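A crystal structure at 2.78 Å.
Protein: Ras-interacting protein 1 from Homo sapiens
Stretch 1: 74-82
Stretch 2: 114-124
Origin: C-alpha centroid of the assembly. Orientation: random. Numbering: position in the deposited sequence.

Stretch 1, residues 74-82: ALCDALGRP
Stretch 2, residues 114-124: RARPGWARRFE

The two stretches pair as antiparallel β-strands: the axes of 74-80 and 120-124 run at 167° and approach to 4.7 Å, and 828 Å² is buried in all. Register follows from the backbone bonds. Cys76 N to Glu124 O and Glu124 N to Cys76 O are both 2.9 Å; Ala78 N to Arg122 O is 3.0 Å, while its return, Arg122 N to Ala78 O, is weak at 3.4 Å; Gly80 N to Ala120 O is 3.2 Å and Ala120 N to Gly80 O 2.7 Å. Phi/psi stays extended, for example -120/132 at Cys76 and -120/145 at Glu124.

On the face bearing Asp77, Leu79, Arg121 and Phe123, Arg121 extends through t, t, t so that its guanidinium edge meets the carboxylate of Asp77 (chi1 t): Arg121 NE to Asp77 OD1 and Arg121 NH2 to Asp77 OD2 are both 2.8 Å, a two-pronged salt bridge pairing the charge of a buried acid. Leu79 (m, t) packs against Ala115 and the aliphatic part of Arg121, Leu79 CD2 lying 3.7 Å from Ala115 CB and 3.8 Å from Arg121 CG. Phe123 (chi1 -85°, chi2 -61°) meets Leu75 (t, p), Leu75 CG lying 4.2 Å from Phe123 CD1.

The other face carries Cys76, Ala78, Ala120, Arg122 and Glu124. Ala78 is small, and Glu124 (chi1 m, chi2 t, chi3 -21°) reaches beside it, Glu124 OE1 lying 3.5 Å from Ala78 CB. Arg122 NH1 binds Glu124 OE2 at 2.9 Å along the same strand.

Between strands 114-115 and 120-124, Arg116 to Trp119 form a type II turn, with Gly118 at phi/psi 78/4, a positive phi that favours glycine. Trp119 (chi1 -73°, chi2 54°) presents its edge to Leu79, Trp119 CE3 to Leu79 CB being 3.9 Å. Over one indole face bends Arg81 (chi1 -98°, chi2 77°): its guanidinium stacks flat, planes at 6° and centres 4.6 Å apart, and Arg81 CD sits 3.4 Å from Trp119 NE1. Pro82 CG packs 4.1 Å from Ala120 CB.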

ATOM      1  N   ALA B  74       9.247  17.452  -1.472  1.00 81.71           N
ATOM      2  CA  ALA B  74       8.324  16.442  -0.959  1.00 79.30           C
ATOM      3  C   ALA B  74       8.841  15.019  -1.151  1.00 75.30           C
ATOM      4  O   ALA B  74       9.399  14.679  -2.196  1.00 73.50           O
ATOM      5  CB  ALA B  74       6.972  16.595  -1.641  1.00 76.28           C
ATOM      6  N   LEU B  75       8.650  14.188  -0.136  1.00 77.90           N
ATOM      7  CA  LEU B  75       8.912  12.766  -0.286  1.00 82.51           C
ATOM      8  C   LEU B  75       7.624  12.050  -0.684  1.00 79.96           C
ATOM      9  O   LEU B  75       6.599  12.155  -0.001  1.00 83.93           O
ATOM     10  CB  LEU B  75       9.544  12.166   0.979  1.00 86.31           C
ATOM     11  CG  LEU B  75      10.139  10.751   0.916  1.00 85.15           C
ATOM     12  CD1 LEU B  75      11.100  10.553  -0.254  1.00 83.08           C
ATOM     13  CD2 LEU B  75      10.833  10.441   2.231  1.00 89.16           C
ATOM     14  N   CYS B  76       7.697  11.321  -1.793  1.00 75.38           N
ATOM     15  CA  CYS B  76       6.516  10.770  -2.428  1.00 74.21           C
ATOM     16  C   CYS B  76       6.531   9.253  -2.529  1.00 73.68           C
ATOM     17  O   CYS B  76       7.526   8.667  -2.956  1.00 68.49           O
ATOM     18  CB  CYS B  76       6.328  11.389  -3.810  1.00 78.32           C
ATOM     19  SG  CYS B  76       6.227  13.191  -3.763  1.00 92.44           S
ATOM     20  N   ASP B  77       5.414   8.642  -2.120  1.00 71.19           N
ATOM     21  CA  ASP B  77       5.141   7.229  -2.330  1.00 66.86           C
ATOM     22  C   ASP B  77       4.482   7.108  -3.698  1.00 67.09           C
ATOM     23  O   ASP B  77       3.285   7.362  -3.848  1.00 77.50           O
ATOM     24  CB  ASP B  77       4.239   6.692  -1.206  1.00 64.78           C
ATOM     25  CG  ASP B  77       4.211   5.151  -1.124  1.00 72.48           C
ATOM     26  OD1 ASP B  77       4.742   4.428  -2.010  1.00 71.71           O
ATOM     27  OD2 ASP B  77       3.631   4.653  -0.143  1.00 69.32           O
ATOM     28  N   ALA B  78       5.279   6.751  -4.698  1.00 67.97           N
ATOM     29  CA  ALA B  78       4.816   6.673  -6.093  1.00 74.35           C
ATOM     30  C   ALA B  78       4.446   5.254  -6.527  1.00 81.80           C
ATOM     31  O   ALA B  78       4.960   4.272  -5.972  1.00 93.43           O
ATOM     32  CB  ALA B  78       5.865   7.251  -7.028  1.00 72.66           C
ATOM     33  N   LEU B  79       3.557   5.162  -7.519  1.00 78.58           N
ATOM     34  CA  LEU B  79       3.047   3.886  -8.042  1.00 80.93           C
ATOM     35  C   LEU B  79       2.783   3.953  -9.549  1.00 88.39           C
ATOM     36  O   LEU B  79       2.496   5.023 -10.094  1.00 92.85           O
ATOM     37  CB  LEU B  79       1.726   3.513  -7.358  1.00 76.18           C
ATOM     38  CG  LEU B  79       1.512   3.520  -5.851  1.00 73.53           C
ATOM     39  CD1 LEU B  79       0.027   3.646  -5.598  1.00 72.48           C
ATOM     40  CD2 LEU B  79       2.055   2.258  -5.207  1.00 77.18           C
ATOM     41  N   GLY B  80       2.847   2.797 -10.206  1.00 89.45           N
ATOM     42  CA  GLY B  80       2.498   2.678 -11.620  1.00 93.76           C
ATOM     43  C   GLY B  80       2.918   1.349 -12.199  1.00 99.87           C
ATOM     44  O   GLY B  80       3.615   0.573 -11.542  1.00105.25           O
ATOM     45  N   ARG B  81       2.472   1.082 -13.426  1.00101.34           N
ATOM     46  CA  ARG B  81       2.910  -0.083 -14.189  1.00105.72           C
ATOM     47  C   ARG B  81       4.378   0.051 -14.634  1.00113.08           C
ATOM     48  O   ARG B  81       4.866   1.174 -14.816  1.00109.19           O
ATOM     49  CB  ARG B  81       1.993  -0.292 -15.400  1.00111.11           C
ATOM     50  CG  ARG B  81       0.895  -1.333 -15.205  1.00118.38           C
ATOM     51  CD  ARG B  81      -0.275  -0.841 -14.360  1.00112.45           C
ATOM     52  NE  ARG B  81      -1.364  -0.285 -15.166  1.00113.07           N
ATOM     53  CZ  ARG B  81      -1.639   1.014 -15.305  1.00119.25           C
ATOM     54  NH1 ARG B  81      -0.909   1.952 -14.693  1.00120.57           N
ATOM     55  NH2 ARG B  81      -2.661   1.383 -16.068  1.00113.66           N
ATOM     56  N   PRO B  82       5.098  -1.087 -14.776  1.00123.22           N
ATOM     57  CA  PRO B  82       6.448  -1.029 -15.348  1.00128.13           C
ATOM     58  C   PRO B  82       6.477  -1.401 -16.834  1.00127.35           C
ATOM     59  O   PRO B  82       7.439  -1.076 -17.534  1.00128.84           O
ATOM     60  CB  PRO B  82       7.231  -2.058 -14.516  1.00124.99           C
ATOM     61  CG  PRO B  82       6.205  -2.841 -13.744  1.00124.61           C
ATOM     62  CD  PRO B  82       4.837  -2.412 -14.187  1.00117.24           C
ATOM     63  N   ARG B 114       1.984  -2.179   0.336  1.00 67.98           N
ATOM     64  CA  ARG B 114       2.490  -2.680  -0.934  1.00 70.74           C
ATOM     65  C   ARG B 114       1.596  -2.169  -2.020  1.00 66.59           C
ATOM     66  O   ARG B 114       0.437  -1.880  -1.770  1.00 64.86           O
ATOM     67  CB  ARG B 114       2.481  -4.208  -0.952  1.00 75.74           C
ATOM     68  CG  ARG B 114       3.861  -4.797  -0.771  1.00 85.19           C
ATOM     69  CD  ARG B 114       3.830  -5.924   0.236  1.00 99.40           C
ATOM     70  NE  ARG B 114       5.174  -6.419   0.535  1.00106.86           N
ATOM     71  CZ  ARG B 114       6.021  -5.869   1.405  1.00108.97           C
ATOM     72  NH1 ARG B 114       5.701  -4.772   2.092  1.00 97.61           N
ATOM     73  NH2 ARG B 114       7.207  -6.429   1.583  1.00120.51           N
ATOM     74  N   ALA B 115       2.135  -2.050  -3.228  1.00 70.49           N
ATOM     75  CA  ALA B 115       1.315  -1.739  -4.401  1.00 72.93           C
ATOM     76  C   ALA B 115       0.359  -2.906  -4.674  1.00 73.39           C
ATOM     77  O   ALA B 115       0.624  -4.040  -4.246  1.00 86.00           O
ATOM     78  CB  ALA B 115       2.201  -1.461  -5.609  1.00 64.43           C
ATOM     79  N   ARG B 116      -0.757  -2.626  -5.351  1.00 75.52           N
ATOM     80  CA  ARG B 116      -1.610  -3.685  -5.917  1.00 82.42           C
ATOM     81  C   ARG B 116      -0.831  -4.518  -6.966  1.00 85.67           C
ATOM     82  O   ARG B 116       0.194  -4.045  -7.474  1.00 85.80           O
ATOM     83  CB  ARG B 116      -2.930  -3.127  -6.475  1.00 81.48           C
ATOM     84  CG  ARG B 116      -2.828  -2.053  -7.549  1.00 85.30           C
ATOM     85  CD  ARG B 116      -3.798  -2.321  -8.700  1.00 92.00           C
ATOM     86  NE  ARG B 116      -5.200  -2.416  -8.282  1.00 94.67           N
ATOM     87  CZ  ARG B 116      -6.115  -3.200  -8.851  1.00 95.07           C
ATOM     88  NH1 ARG B 116      -5.793  -3.993  -9.868  1.00 98.69           N
ATOM     89  NH2 ARG B 116      -7.359  -3.200  -8.392  1.00 92.93           N
ATOM     90  N   PRO B 117      -1.275  -5.766  -7.254  1.00 88.78           N
ATOM     91  CA  PRO B 117      -0.578  -6.633  -8.227  1.00 95.01           C
ATOM     92  C   PRO B 117      -0.308  -6.015  -9.610  1.00 98.06           C
ATOM     93  O   PRO B 117      -1.143  -5.268 -10.142  1.00 87.43           O
ATOM     94  CB  PRO B 117      -1.520  -7.826  -8.355  1.00101.94           C
ATOM     95  CG  PRO B 117      -2.126  -7.930  -6.998  1.00105.12           C
ATOM     96  CD  PRO B 117      -2.339  -6.509  -6.551  1.00 93.36           C
ATOM     97  N   GLY B 118       0.869  -6.326 -10.158  1.00104.26           N
ATOM     98  CA  GLY B 118       1.319  -5.817 -11.462  1.00107.10           C
ATOM     99  C   GLY B 118       1.843  -4.386 -11.463  1.00111.72           C
ATOM    100  O   GLY B 118       2.191  -3.848 -12.526  1.00112.26           O
ATOM    101  N   TRP B 119       1.905  -3.779 -10.275  1.00107.14           N
ATOM    102  CA  TRP B 119       2.326  -2.387 -10.110  1.00 95.65           C
ATOM    103  C   TRP B 119       3.650  -2.281  -9.366  1.00 90.68           C
ATOM    104  O   TRP B 119       3.874  -2.975  -8.368  1.00 87.94           O
ATOM    105  CB  TRP B 119       1.258  -1.588  -9.367  1.00 97.59           C
ATOM    106  CG  TRP B 119       0.024  -1.277 -10.167  1.00101.36           C
ATOM    107  CD1 TRP B 119      -0.781  -2.164 -10.836  1.00 98.83           C
ATOM    108  CD2 TRP B 119      -0.563   0.017 -10.355  1.00102.54           C
ATOM    109  NE1 TRP B 119      -1.823  -1.500 -11.437  1.00 98.65           N
ATOM    110  CE2 TRP B 119      -1.719  -0.163 -11.161  1.00 97.38           C
ATOM    111  CE3 TRP B 119      -0.226   1.312  -9.928  1.00100.80           C
ATOM    112  CZ2 TRP B 119      -2.539   0.908 -11.554  1.00 92.46           C
ATOM    113  CZ3 TRP B 119      -1.041   2.381 -10.322  1.00101.50           C
ATOM    114  CH2 TRP B 119      -2.186   2.166 -11.130  1.00 93.08           C
ATOM    115  N   ALA B 120       4.519  -1.411  -9.876  1.00 83.66           N
ATOM    116  CA  ALA B 120       5.787  -1.082  -9.241  1.00 78.38           C
ATOM    117  C   ALA B 120       5.591   0.078  -8.256  1.00 77.31           C
ATOM    118  O   ALA B 120       4.602   0.814  -8.341  1.00 72.12           O
ATOM    119  CB  ALA B 120       6.830  -0.742 -10.294  1.00 70.70           C
ATOM    120  N   ARG B 121       6.533   0.224  -7.323  1.00 73.32           N
ATOM    121  CA  ARG B 121       6.453   1.234  -6.284  1.00 68.19           C
ATOM    122  C   ARG B 121       7.848   1.688  -5.858  1.00 75.16           C
ATOM    123  O   ARG B 121       8.695   0.858  -5.505  1.00 82.25           O
ATOM    124  CB  ARG B 121       5.690   0.671  -5.103  1.00 62.09           C
ATOM    125  CG  ARG B 121       5.556   1.596  -3.922  1.00 62.92           C
ATOM    126  CD  ARG B 121       5.255   0.796  -2.678  1.00 61.74           C
ATOM    127  NE  ARG B 121       4.857   1.651  -1.566  1.00 69.85           N
ATOM    128  CZ  ARG B 121       4.827   1.259  -0.293  1.00 76.06           C
ATOM    129  NH1 ARG B 121       5.179   0.018   0.041  1.00 78.17           N
ATOM    130  NH2 ARG B 121       4.448   2.110   0.652  1.00 72.77           N
ATOM    131  N   ARG B 122       8.067   3.004  -5.899  1.00 69.95           N
ATOM    132  CA  ARG B 122       9.327   3.614  -5.492  1.00 71.25           C
ATOM    133  C   ARG B 122       9.091   4.935  -4.760  1.00 73.83           C
ATOM    134  O   ARG B 122       8.050   5.568  -4.953  1.00 75.10           O
ATOM    135  CB  ARG B 122      10.250   3.822  -6.703  1.00 75.36           C
ATOM    136  CG  ARG B 122       9.855   4.954  -7.642  1.00 80.71           C
ATOM    137  CD  ARG B 122      10.631   4.900  -8.941  1.00 85.29           C
ATOM    138  NE  ARG B 122      10.407   6.103  -9.743  1.00 94.32           N
ATOM    139  CZ  ARG B 122      10.983   6.359 -10.918  1.00 96.69           C
ATOM    140  NH1 ARG B 122      10.711   7.494 -11.544  1.00101.92           N
ATOM    141  NH2 ARG B 122      11.827   5.496 -11.478  1.00103.26           N
ATOM    142  N   PHE B 123      10.051   5.331  -3.922  1.00 70.78           N
ATOM    143  CA  PHE B 123      10.055   6.653  -3.314  1.00 72.15           C
ATOM    144  C   PHE B 123      10.648   7.668  -4.282  1.00 75.77           C
ATOM    145  O   PHE B 123      11.679   7.410  -4.892  1.00 80.72           O
ATOM    146  CB  PHE B 123      10.846   6.669  -2.007  1.00 73.39           C
ATOM    147  CG  PHE B 123      10.057   6.242  -0.806  1.00 78.76           C
ATOM    148  CD1 PHE B 123       8.922   6.946  -0.408  1.00 78.73           C
ATOM    149  CD2 PHE B 123      10.466   5.145  -0.046  1.00 80.28           C
ATOM    150  CE1 PHE B 123       8.200   6.543   0.709  1.00 85.49           C
ATOM    151  CE2 PHE B 123       9.753   4.742   1.073  1.00 76.97           C
ATOM    152  CZ  PHE B 123       8.618   5.441   1.452  1.00 81.08           C
ATOM    153  N   GLU B 124       9.987   8.817  -4.419  1.00 79.06           N
ATOM    154  CA  GLU B 124      10.453   9.899  -5.291  1.00 76.48           C
ATOM    155  C   GLU B 124      10.710  11.199  -4.517  1.00 75.05           C
ATOM    156  O   GLU B 124      10.017  11.499  -3.532  1.00 69.95           O
ATOM    157  CB  GLU B 124       9.471  10.131  -6.447  1.00 80.54           C
ATOM    158  CG  GLU B 124       9.499   9.043  -7.526  1.00 89.83           C
ATOM    159  CD  GLU B 124       8.513   9.265  -8.679  1.00 96.04           C
ATOM    160  OE1 GLU B 124       7.513  10.006  -8.524  1.00 98.65           O
ATOM    161  OE2 GLU B 124       8.730   8.675  -9.759  1.00 99.02           O
TER